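Local coordinates for protein AT-less polyketide synthase (Streptomyces platensis subsp. rosaceus, PDB 4QYR) that is a ketosynthase domain (KS3) of the modular isomigrastatin synthase MgsE, and probably catalyses decarboxylative condensation of acyl chains carried on acyl carrier proteins, at residues 311-325 against 384-396. Sequence-based numbering, arbitrary orientation.
Sequences GLGDPVEVNALDSAY and LNPHLPLDGGFEV
The loop 384-393 runs along helix 313-325, its CA atoms nearest the helix at Pro-315 and Leu-388, and then enters strand 394-396, whose axis approaches the helix axis to 10.9 Å at 145°, closer to antiparallel than parallel. Near the start of the helix, the Pro-315 ring meets the turn 385-388: its CB lies 3.7 Å from CB of His-387, and its CG touches ND2 of Asn-385. That amide is held by an Asx turn, in which the backbone N of His-387 donates to OD1 of Asn-385 over 2.9 Å. One turn further along the helix, Val-318 spreads its two methyls over two neighbours, CG1 reaching CD of Pro-389 at 3.5 Å and CG2 reaching CD2 of Leu-388. Asn-319 supplies a single weak hydrogen bond across the contact, ND2 to O of His-387 at 3.4 Å, while its OD1 rests against CG of Pro-389. In the thiolase-type ketosynthase fold, this places a helix against the strand at one end of the chain's large mixed sheet, where strand 394-396 neighbours 342-345. Where the strand begins, Phe-394 carries the largest share of the contact. With CG anti to its own carbonyl carbon (chi1 -70°), the ring points at the helix, and CZ packs 3.7 Å from CG of Leu-321 and 3.5 Å from CD2 of Tyr-325. The Tyr-325 and Phe-394 ring planes differ by 32°, with an oblique approach. OD1 of Asp-322 meets the Phe-394 ring at its edge, in plane, whereas OD2 forms a salt bridge with Arg-326.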
ATOM      1  N   GLY A 311       4.759  24.772  14.415  1.00 69.33           N
ATOM      2  CA  GLY A 311       5.814  25.426  15.164  1.00 70.50           C
ATOM      3  C   GLY A 311       6.948  24.493  15.545  1.00 67.91           C
ATOM      4  O   GLY A 311       8.103  24.909  15.666  1.00 69.51           O
ATOM      5  N   LEU A 312       6.618  23.224  15.736  1.00 63.87           N
ATOM      6  CA  LEU A 312       7.611  22.250  16.140  1.00 62.88           C
ATOM      7  C   LEU A 312       8.273  21.557  14.950  1.00 59.63           C
ATOM      8  O   LEU A 312       9.496  21.391  14.904  1.00 60.57           O
ATOM      9  CB  LEU A 312       6.971  21.201  17.035  1.00 62.86           C
ATOM     10  CG  LEU A 312       7.933  20.051  17.292  1.00 57.51           C
ATOM     11  CD1 LEU A 312       9.002  20.530  18.248  1.00 56.22           C
ATOM     12  CD2 LEU A 312       7.195  18.852  17.813  1.00 59.00           C
ATOM     13  N   GLY A 313       7.449  21.146  13.995  1.00 54.42           N
ATOM     14  CA  GLY A 313       7.908  20.345  12.882  1.00 45.64           C
ATOM     15  C   GLY A 313       8.969  20.999  12.037  1.00 44.75           C
ATOM     16  O   GLY A 313       9.864  20.330  11.550  1.00 49.54           O
ATOM     17  N   ASP A 314       8.887  22.308  11.857  1.00 47.17           N
ATOM     18  CA  ASP A 314       9.751  22.957  10.870  1.00 52.67           C
ATOM     19  C   ASP A 314      11.231  22.956  11.279  1.00 53.29           C
ATOM     20  O   ASP A 314      12.077  22.533  10.487  1.00 45.67           O
ATOM     21  CB  ASP A 314       9.264  24.386  10.579  1.00 60.13           C
ATOM     22  CG  ASP A 314       7.997  24.421   9.721  1.00 63.99           C
ATOM     23  OD1 ASP A 314       7.376  23.347   9.482  1.00 64.11           O
ATOM     24  OD2 ASP A 314       7.623  25.538   9.293  1.00 65.51           O
ATOM     25  N   PRO A 315      11.552  23.413  12.511  1.00 55.59           N
ATOM     26  CA  PRO A 315      12.959  23.371  12.920  1.00 50.21           C
ATOM     27  C   PRO A 315      13.501  21.958  13.020  1.00 55.01           C
ATOM     28  O   PRO A 315      14.671  21.752  12.696  1.00 55.19           O
ATOM     29  CB  PRO A 315      12.946  24.028  14.300  1.00 53.01           C
ATOM     30  CG  PRO A 315      11.738  24.876  14.312  1.00 53.79           C
ATOM     31  CD  PRO A 315      10.730  24.097  13.529  1.00 59.37           C
ATOM     32  N   VAL A 316      12.668  21.011  13.459  1.00 50.79           N
ATOM     33  CA  VAL A 316      13.098  19.624  13.611  1.00 46.09           C
ATOM     34  C   VAL A 316      13.580  19.105  12.271  1.00 44.22           C
ATOM     35  O   VAL A 316      14.692  18.585  12.152  1.00 44.36           O
ATOM     36  CB  VAL A 316      11.965  18.723  14.146  1.00 45.06           C
ATOM     37  CG1 VAL A 316      12.328  17.256  14.002  1.00 43.52           C
ATOM     38  CG2 VAL A 316      11.659  19.054  15.598  1.00 47.20           C
ATOM     39  N   GLU A 317      12.732  19.279  11.266  1.00 42.74           N
ATOM     40  CA  GLU A 317      13.045  18.871   9.915  1.00 45.35           C
ATOM     41  C   GLU A 317      14.340  19.509   9.453  1.00 48.62           C
ATOM     42  O   GLU A 317      15.205  18.824   8.908  1.00 48.73           O
ATOM     43  CB  GLU A 317      11.913  19.238   8.957  1.00 48.85           C
ATOM     44  CG  GLU A 317      12.314  19.128   7.487  1.00 53.86           C
ATOM     45  CD  GLU A 317      11.133  19.192   6.515  1.00 55.95           C
ATOM     46  OE1 GLU A 317      10.082  19.774   6.878  1.00 60.55           O
ATOM     47  OE2 GLU A 317      11.259  18.636   5.392  1.00 51.21           O
ATOM     48  N   VAL A 318      14.485  20.811   9.685  1.00 44.15           N
ATOM     49  CA  VAL A 318      15.653  21.520   9.174  1.00 50.19           C
ATOM     50  C   VAL A 318      16.923  21.154   9.922  1.00 47.04           C
ATOM     51  O   VAL A 318      17.992  21.070   9.329  1.00 47.53           O
ATOM     52  CB  VAL A 318      15.469  23.039   9.223  1.00 54.55           C
ATOM     53  CG1 VAL A 318      16.728  23.730   8.759  1.00 54.69           C
ATOM     54  CG2 VAL A 318      14.320  23.454   8.327  1.00 58.10           C
ATOM     55  N   ASN A 319      16.816  20.922  11.222  1.00 49.98           N
ATOM     56  CA  ASN A 319      17.973  20.451  11.961  1.00 49.47           C
ATOM     57  C   ASN A 319      18.323  19.030  11.560  1.00 47.84           C
ATOM     58  O   ASN A 319      19.484  18.679  11.490  1.00 52.19           O
ATOM     59  CB  ASN A 319      17.737  20.534  13.460  1.00 51.05           C
ATOM     60  CG  ASN A 319      17.791  21.949  13.977  1.00 61.80           C
ATOM     61  OD1 ASN A 319      18.766  22.675  13.764  1.00 64.52           O
ATOM     62  ND2 ASN A 319      16.733  22.359  14.657  1.00 63.23           N
ATOM     63  N   ALA A 320      17.321  18.205  11.281  1.00 46.23           N
ATOM     64  CA  ALA A 320      17.600  16.827  10.893  1.00 46.80           C
ATOM     65  C   ALA A 320      18.308  16.791   9.534  1.00 44.78           C
ATOM     66  O   ALA A 320      19.194  15.974   9.285  1.00 43.96           O
ATOM     67  CB  ALA A 320      16.325  16.023  10.856  1.00 42.10           C
ATOM     68  N   LEU A 321      17.913  17.708   8.669  1.00 43.27           N
ATOM     69  CA  LEU A 321      18.498  17.859   7.354  1.00 43.05           C
ATOM     70  C   LEU A 321      19.955  18.291   7.462  1.00 48.92           C
ATOM     71  O   LEU A 321      20.831  17.777   6.768  1.00 45.72           O
ATOM     72  CB  LEU A 321      17.681  18.882   6.584  1.00 45.89           C
ATOM     73  CG  LEU A 321      17.686  18.964   5.070  1.00 46.02           C
ATOM     74  CD1 LEU A 321      17.592  17.588   4.499  1.00 42.91           C
ATOM     75  CD2 LEU A 321      16.473  19.781   4.660  1.00 47.68           C
ATOM     76  N   ASP A 322      20.209  19.245   8.350  1.00 47.44           N
ATOM     77  CA  ASP A 322      21.559  19.707   8.604  1.00 56.33           C
ATOM     78  C   ASP A 322      22.409  18.576   9.139  1.00 57.38           C
ATOM     79  O   ASP A 322      23.507  18.317   8.656  1.00 59.73           O
ATOM     80  CB  ASP A 322      21.560  20.868   9.597  1.00 60.59           C
ATOM     81  CG  ASP A 322      22.861  21.648   9.571  1.00 71.87           C
ATOM     82  OD1 ASP A 322      23.402  21.858   8.456  1.00 75.58           O
ATOM     83  OD2 ASP A 322      23.343  22.061  10.651  1.00 78.23           O
ATOM     84  N   SER A 323      21.873  17.903  10.143  1.00 59.80           N
ATOM     85  CA  SER A 323      22.547  16.796  10.798  1.00 63.61           C
ATOM     86  C   SER A 323      22.931  15.704   9.801  1.00 55.80           C
ATOM     87  O   SER A 323      24.002  15.114   9.887  1.00 56.31           O
ATOM     88  CB  SER A 323      21.645  16.240  11.894  1.00 72.78           C
ATOM     89  OG  SER A 323      22.157  15.033  12.408  1.00 81.62           O
ATOM     90  N   ALA A 324      22.053  15.470   8.835  1.00 51.47           N
ATOM     91  CA  ALA A 324      22.256  14.455   7.807  1.00 47.62           C
ATOM     92  C   ALA A 324      23.325  14.818   6.777  1.00 48.72           C
ATOM     93  O   ALA A 324      24.191  14.006   6.472  1.00 50.03           O
ATOM     94  CB  ALA A 324      20.952  14.183   7.103  1.00 45.11           C
ATOM     95  N   TYR A 325      23.249  16.019   6.213  1.00 48.79           N
ATOM     96  CA  TYR A 325      24.235  16.414   5.217  1.00 50.28           C
ATOM     97  C   TYR A 325      25.585  16.492   5.883  1.00 57.28           C
ATOM     98  O   TYR A 325      26.609  16.224   5.255  1.00 60.97           O
ATOM     99  CB  TYR A 325      23.886  17.751   4.560  1.00 49.60           C
ATOM    100  CG  TYR A 325      22.863  17.641   3.447  1.00 51.75           C
ATOM    101  CD1 TYR A 325      22.216  16.443   3.191  1.00 54.64           C
ATOM    102  CD2 TYR A 325      22.554  18.730   2.649  1.00 55.81           C
ATOM    103  CE1 TYR A 325      21.273  16.331   2.179  1.00 54.78           C
ATOM    104  CE2 TYR A 325      21.623  18.631   1.628  1.00 59.21           C
ATOM    105  CZ  TYR A 325      20.979  17.423   1.398  1.00 57.54           C
ATOM    106  OH  TYR A 325      20.040  17.312   0.387  1.00 54.63           O
ATOM    107  N   LEU A 384      12.054  34.943  10.169  1.00 66.13           N
ATOM    108  CA  LEU A 384      12.398  33.521  10.221  1.00 64.01           C
ATOM    109  C   LEU A 384      12.202  32.913  11.606  1.00 68.38           C
ATOM    110  O   LEU A 384      12.121  33.627  12.606  1.00 76.04           O
ATOM    111  CB  LEU A 384      13.847  33.293   9.788  1.00 61.20           C
ATOM    112  CG  LEU A 384      14.288  33.444   8.329  1.00 63.91           C
ATOM    113  CD1 LEU A 384      15.555  32.635   8.100  1.00 62.88           C
ATOM    114  CD2 LEU A 384      13.211  33.019   7.354  1.00 63.41           C
ATOM    115  N   ASN A 385      12.141  31.584  11.652  1.00 66.03           N
ATOM    116  CA  ASN A 385      12.059  30.839  12.908  1.00 66.14           C
ATOM    117  C   ASN A 385      13.386  30.868  13.678  1.00 66.70           C
ATOM    118  O   ASN A 385      14.461  30.671  13.105  1.00 61.37           O
ATOM    119  CB  ASN A 385      11.641  29.397  12.618  1.00 66.00           C
ATOM    120  CG  ASN A 385      11.207  28.637  13.858  1.00 67.19           C
ATOM    121  OD1 ASN A 385      11.898  28.620  14.873  1.00 71.67           O
ATOM    122  ND2 ASN A 385      10.069  27.963  13.761  1.00 64.60           N
ATOM    123  N   PRO A 386      13.311  31.120  14.992  1.00 67.87           N
ATOM    124  CA  PRO A 386      14.493  31.221  15.861  1.00 68.78           C
ATOM    125  C   PRO A 386      15.208  29.901  16.158  1.00 70.13           C
ATOM    126  O   PRO A 386      16.282  29.947  16.757  1.00 72.33           O
ATOM    127  CB  PRO A 386      13.923  31.795  17.156  1.00 68.92           C
ATOM    128  CG  PRO A 386      12.592  32.375  16.791  1.00 69.65           C
ATOM    129  CD  PRO A 386      12.078  31.532  15.684  1.00 67.71           C
ATOM    130  N   HIS A 387      14.635  28.763  15.765  1.00 68.92           N
ATOM    131  CA  HIS A 387      15.225  27.464  16.074  1.00 61.85           C
ATOM    132  C   HIS A 387      15.854  26.821  14.845  1.00 59.97           C
ATOM    133  O   HIS A 387      16.378  25.711  14.898  1.00 59.41           O
ATOM    134  CB  HIS A 387      14.181  26.528  16.680  1.00 59.97           C
ATOM    135  CG  HIS A 387      13.695  26.952  18.027  1.00 62.20           C
ATOM    136  ND1 HIS A 387      14.369  26.646  19.193  1.00 66.27           N
ATOM    137  CD2 HIS A 387      12.606  27.662  18.405  1.00 63.45           C
ATOM    138  CE1 HIS A 387      13.720  27.155  20.221  1.00 69.83           C
ATOM    139  NE2 HIS A 387      12.642  27.777  19.770  1.00 65.22           N
ATOM    140  N   LEU A 388      15.808  27.523  13.727  1.00 61.24           N
ATOM    141  CA  LEU A 388      16.550  27.081  12.565  1.00 64.35           C
ATOM    142  C   LEU A 388      18.024  27.239  12.893  1.00 70.70           C
ATOM    143  O   LEU A 388      18.386  28.079  13.723  1.00 74.55           O
ATOM    144  CB  LEU A 388      16.165  27.888  11.326  1.00 63.77           C
ATOM    145  CG  LEU A 388      14.666  27.911  11.054  1.00 54.51           C
ATOM    146  CD1 LEU A 388      14.363  28.783   9.864  1.00 54.02           C
ATOM    147  CD2 LEU A 388      14.154  26.493  10.851  1.00 51.52           C
ATOM    148  N   PRO A 389      18.879  26.432  12.257  1.00 70.80           N
ATOM    149  CA  PRO A 389      20.307  26.462  12.566  1.00 78.39           C
ATOM    150  C   PRO A 389      20.935  27.799  12.209  1.00 89.51           C
ATOM    151  O   PRO A 389      20.591  28.398  11.182  1.00 89.03           O
ATOM    152  CB  PRO A 389      20.880  25.344  11.693  1.00 74.91           C
ATOM    153  CG  PRO A 389      19.717  24.489  11.353  1.00 68.64           C
ATOM    154  CD  PRO A 389      18.574  25.431  11.227  1.00 65.90           C
ATOM    155  N   LEU A 390      21.845  28.256  13.063  1.00 97.71           N
ATOM    156  CA  LEU A 390      22.557  29.505  12.845  1.00103.09           C
ATOM    157  C   LEU A 390      23.777  29.261  11.962  1.00108.70           C
ATOM    158  O   LEU A 390      24.401  30.198  11.463  1.00110.41           O
ATOM    159  CB  LEU A 390      22.982  30.105  14.183  1.00104.68           C
ATOM    160  CG  LEU A 390      21.879  30.366  15.206  1.00103.24           C
ATOM    161  CD1 LEU A 390      22.031  29.412  16.374  1.00103.79           C
ATOM    162  CD2 LEU A 390      21.950  31.801  15.692  1.00108.59           C
ATOM    163  N   ASP A 391      24.091  27.984  11.762  1.00111.84           N
ATOM    164  CA  ASP A 391      25.347  27.557  11.149  1.00118.74           C
ATOM    165  C   ASP A 391      25.473  27.847   9.650  1.00115.76           C
ATOM    166  O   ASP A 391      26.488  27.511   9.042  1.00116.40           O
ATOM    167  CB  ASP A 391      25.540  26.058  11.396  1.00122.87           C
ATOM    168  CG  ASP A 391      25.773  25.732  12.867  1.00128.51           C
ATOM    169  OD1 ASP A 391      26.470  26.509  13.558  1.00129.99           O
ATOM    170  OD2 ASP A 391      25.241  24.701  13.333  1.00130.12           O
ATOM    171  N   GLY A 392      24.451  28.464   9.059  1.00110.56           N
ATOM    172  CA  GLY A 392      24.487  28.851   7.654  1.00105.34           C
ATOM    173  C   GLY A 392      24.555  27.718   6.633  1.00 99.77           C
ATOM    174  O   GLY A 392      25.082  27.900   5.531  1.00 99.63           O
ATOM    175  N   GLY A 393      24.018  26.551   6.986  1.00 93.28           N
ATOM    176  CA  GLY A 393      24.051  25.405   6.099  1.00 83.13           C
ATOM    177  C   GLY A 393      22.956  25.453   5.054  1.00 73.67           C
ATOM    178  O   GLY A 393      23.110  24.908   3.960  1.00 69.45           O
ATOM    179  N   PHE A 394      21.850  26.108   5.397  1.00 70.66           N
ATOM    180  CA  PHE A 394      20.653  26.143   4.556  1.00 66.29           C
ATOM    181  C   PHE A 394      20.004  27.514   4.527  1.00 68.51           C
ATOM    182  O   PHE A 394      19.754  28.112   5.570  1.00 75.31           O
ATOM    183  CB  PHE A 394      19.614  25.140   5.044  1.00 64.30           C
ATOM    184  CG  PHE A 394      19.999  23.717   4.824  1.00 67.61           C
ATOM    185  CD1 PHE A 394      19.477  23.009   3.752  1.00 66.56           C
ATOM    186  CD2 PHE A 394      20.868  23.075   5.697  1.00 71.14           C
ATOM    187  CE1 PHE A 394      19.822  21.690   3.544  1.00 67.05           C
ATOM    188  CE2 PHE A 394      21.221  21.758   5.495  1.00 72.76           C
ATOM    189  CZ  PHE A 394      20.692  21.060   4.414  1.00 70.32           C
ATOM    190  N   GLU A 395      19.700  27.995   3.330  1.00 63.45           N
ATOM    191  CA  GLU A 395      19.052  29.282   3.171  1.00 63.21           C
ATOM    192  C   GLU A 395      17.612  29.117   2.694  1.00 61.10           C
ATOM    193  O   GLU A 395      17.335  28.336   1.788  1.00 59.93           O
ATOM    194  CB  GLU A 395      19.852  30.134   2.194  1.00 72.00           C
ATOM    195  CG  GLU A 395      19.498  31.604   2.174  1.00 83.80           C
ATOM    196  CD  GLU A 395      20.284  32.369   1.112  1.00 97.19           C
ATOM    197  OE1 GLU A 395      21.510  32.137   0.988  1.00100.93           O
ATOM    198  OE2 GLU A 395      19.676  33.199   0.397  1.00102.39           O
ATOM    199  N   VAL A 396      16.685  29.838   3.310  1.00 61.63           N
ATOM    200  CA  VAL A 396      15.331  29.881   2.796  1.00 50.95           C
ATOM    201  C   VAL A 396      15.268  30.870   1.646  1.00 55.60           C
ATOM    202  O   VAL A 396      15.746  31.988   1.769  1.00 57.42           O
ATOM    203  CB  VAL A 396      14.326  30.298   3.856  1.00 50.98           C
ATOM    204  CG1 VAL A 396      12.938  30.384   3.243  1.00 49.09           C
ATOM    205  CG2 VAL A 396      14.358  29.336   5.014  1.00 50.27           C
TER